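Local coordinates for protein ParB-C (Sulfolobus sp. NOB8H2, PDB 4RS7) that probably binds DNA through a histone-like fold as the C-terminal domain of an archaeal plasmid segregation protein, at residues A[4-9]-A[32-37]. Numbering follows the deposited sequence.
Sequences ESLYRA and EIWRNM
W34 meets L6, A9 and S5 with its indole, a single ring bridging segments 4-9 and 32-37, which no hydrogen bond joins. One face of its ring takes L6 CD1, which stands 3.5 Å above the plane, displaced toward the rim, while the two side chains run past each other in opposite directions. At the six-membered ring A9 CB presses 3.3 Å from W34 CZ2, and S5 O comes within 3.9 Å of W34 CH2. With CG anti to the backbone N (chi1 174°), the indole leaves its helix in the direction of segment 4-9. In this domain, described as histone-like, the short helix 2-9 crosses the long helix 24-50 at 71° between the local axes, which approach to 10.9 Å. W34 CZ3 sits over the centre of the R35 guanidinium, 3.2 Å above that group's plane, and R35 NH2 reaches to 3.9 Å from S5 CB. An alanine in place of W34 would probably open a gap beside L6 CD1 and A9 CB where the ring had been, leaving the R35 guanidinium without its aromatic neighbour. Farther out, R35 NE is hydrogen-bonded to Y31 OH, and S5 OG to A1 O. L6 also packs on V30 and Y31, and M73 of the second subunit packs on W34, whose carbonyl oxygen is hydrogen-bonded to Y77 OH of that same chain.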
loop_
_atom_site.group_PDB
_atom_site.type_symbol
_atom_site.label_atom_id
_atom_site.label_comp_id
_atom_site.label_asym_id
_atom_site.label_seq_id
_atom_site.Cartn_x
_atom_site.Cartn_y
_atom_site.Cartn_z
ATOM N N GLU A 4 -22.878 2.422 6.834
ATOM C CA GLU A 4 -22.982 3.798 6.378
ATOM C C GLU A 4 -21.602 4.378 6.075
ATOM O O GLU A 4 -21.433 5.117 5.108
ATOM C CB GLU A 4 -23.721 4.664 7.394
ATOM C CG GLU A 4 -24.647 5.672 6.739
ATOM C CD GLU A 4 -25.545 5.030 5.692
ATOM O OE1 GLU A 4 -26.127 3.960 5.979
ATOM O OE2 GLU A 4 -25.660 5.586 4.578
ATOM N N SER A 5 -20.621 4.043 6.907
ATOM C CA SER A 5 -19.255 4.500 6.681
ATOM C C SER A 5 -18.714 3.880 5.400
ATOM O O SER A 5 -18.119 4.565 4.570
ATOM C CB SER A 5 -18.357 4.138 7.863
ATOM O OG SER A 5 -18.705 4.885 9.015
ATOM N N LEU A 6 -18.940 2.580 5.246
ATOM C CA LEU A 6 -18.499 1.857 4.058
ATOM C C LEU A 6 -19.082 2.469 2.785
ATOM O O LEU A 6 -18.366 2.687 1.806
ATOM C CB LEU A 6 -18.892 0.384 4.157
ATOM C CG LEU A 6 -18.564 -0.458 2.922
ATOM C CD1 LEU A 6 -17.054 -0.607 2.767
ATOM C CD2 LEU A 6 -19.236 -1.820 3.000
ATOM N N TYR A 7 -20.382 2.748 2.803
ATOM C CA TYR A 7 -21.060 3.292 1.629
ATOM C C TYR A 7 -20.529 4.665 1.234
ATOM O O TYR A 7 -20.425 4.978 0.047
ATOM C CB TYR A 7 -22.569 3.348 1.855
ATOM C CG TYR A 7 -23.213 1.986 1.984
ATOM C CD1 TYR A 7 -24.398 1.821 2.689
ATOM C CD2 TYR A 7 -22.636 0.865 1.398
ATOM C CE1 TYR A 7 -24.990 0.578 2.810
ATOM C CE2 TYR A 7 -23.222 -0.382 1.513
ATOM C CZ TYR A 7 -24.399 -0.518 2.222
ATOM O OH TYR A 7 -24.992 -1.753 2.341
ATOM N N ARG A 8 -20.201 5.492 2.223
ATOM C CA ARG A 8 -19.621 6.799 1.933
ATOM C C ARG A 8 -18.245 6.654 1.293
ATOM O O ARG A 8 -17.897 7.395 0.370
ATOM C CB ARG A 8 -19.536 7.663 3.195
ATOM C CG ARG A 8 -20.853 8.333 3.578
ATOM C CD ARG A 8 -20.662 9.336 4.710
ATOM N NE ARG A 8 -20.201 8.689 5.934
ATOM C CZ ARG A 8 -21.005 8.259 6.902
ATOM N NH1 ARG A 8 -22.320 8.410 6.794
ATOM N NH2 ARG A 8 -20.495 7.681 7.982
ATOM N N ALA A 9 -17.470 5.691 1.782
ATOM C CA ALA A 9 -16.119 5.471 1.277
ATOM C C ALA A 9 -16.119 4.724 -0.054
ATOM O O ALA A 9 -15.226 4.918 -0.875
ATOM C CB ALA A 9 -15.281 4.725 2.305
ATOM N N GLU A 32 -15.539 -5.368 6.718
ATOM C CA GLU A 32 -14.450 -5.937 7.504
ATOM C C GLU A 32 -13.135 -5.952 6.737
ATOM O O GLU A 32 -12.083 -5.644 7.290
ATOM C CB GLU A 32 -14.814 -7.341 7.990
ATOM C CG GLU A 32 -16.010 -7.357 8.931
ATOM C CD GLU A 32 -15.753 -6.593 10.222
ATOM O OE1 GLU A 32 -14.596 -6.180 10.456
ATOM O OE2 GLU A 32 -16.709 -6.405 11.003
ATOM N N ILE A 33 -13.209 -6.309 5.458
ATOM C CA ILE A 33 -12.041 -6.313 4.589
ATOM C C ILE A 33 -11.516 -4.893 4.361
ATOM O O ILE A 33 -10.306 -4.661 4.382
ATOM C CB ILE A 33 -12.365 -6.982 3.233
ATOM C CG1 ILE A 33 -12.793 -8.435 3.444
ATOM C CG2 ILE A 33 -11.176 -6.906 2.305
ATOM C CD1 ILE A 33 -11.720 -9.303 4.074
ATOM N N TRP A 34 -12.434 -3.952 4.140
ATOM C CA TRP A 34 -12.097 -2.534 3.996
ATOM C C TRP A 34 -11.299 -2.042 5.195
ATOM O O TRP A 34 -10.271 -1.378 5.042
ATOM C CB TRP A 34 -13.379 -1.704 3.842
ATOM C CG TRP A 34 -13.179 -0.214 3.834
ATOM C CD1 TRP A 34 -12.334 0.501 3.032
ATOM C CD2 TRP A 34 -13.873 0.748 4.638
ATOM N NE1 TRP A 34 -12.445 1.846 3.302
ATOM C CE2 TRP A 34 -13.387 2.023 4.286
ATOM C CE3 TRP A 34 -14.854 0.655 5.631
ATOM C CZ2 TRP A 34 -13.845 3.193 4.889
ATOM C CZ3 TRP A 34 -15.311 1.820 6.229
ATOM C CH2 TRP A 34 -14.806 3.071 5.854
ATOM N N ARG A 35 -11.776 -2.376 6.391
ATOM C CA ARG A 35 -11.086 -2.007 7.623
ATOM C C ARG A 35 -9.743 -2.720 7.752
ATOM O O ARG A 35 -8.737 -2.102 8.097
ATOM C CB ARG A 35 -11.956 -2.314 8.849
ATOM C CG ARG A 35 -13.189 -1.438 8.987
ATOM C CD ARG A 35 -12.833 0.037 8.973
ATOM N NE ARG A 35 -13.969 0.862 9.372
ATOM C CZ ARG A 35 -14.049 2.177 9.189
ATOM N NH1 ARG A 35 -13.056 2.828 8.598
ATOM N NH2 ARG A 35 -15.129 2.839 9.592
ATOM N N ASN A 36 -9.728 -4.022 7.479
ATOM C CA ASN A 36 -8.506 -4.810 7.606
ATOM C C ASN A 36 -7.403 -4.336 6.665
ATOM O O ASN A 36 -6.217 -4.355 7.011
ATOM C CB ASN A 36 -8.787 -6.299 7.372
ATOM C CG ASN A 36 -9.633 -6.921 8.474
ATOM O OD1 ASN A 36 -9.847 -6.317 9.529
ATOM N ND2 ASN A 36 -10.108 -8.138 8.238
HETATM N N MSE A 37 -7.803 -3.908 5.473
HETATM C CA MSE A 37 -6.867 -3.442 4.458
HETATM C C MSE A 37 -6.044 -2.250 4.950
HETATM O O MSE A 37 -4.866 -2.107 4.601
HETATM C CB MSE A 37 -7.629 -3.050 3.194
HETATM C CG MSE A 37 -6.805 -3.095 1.939
HETATM SE SE MSE A 37 -6.596 -4.918 1.302
HETATM C CE MSE A 37 -8.100 -5.004 0.064
#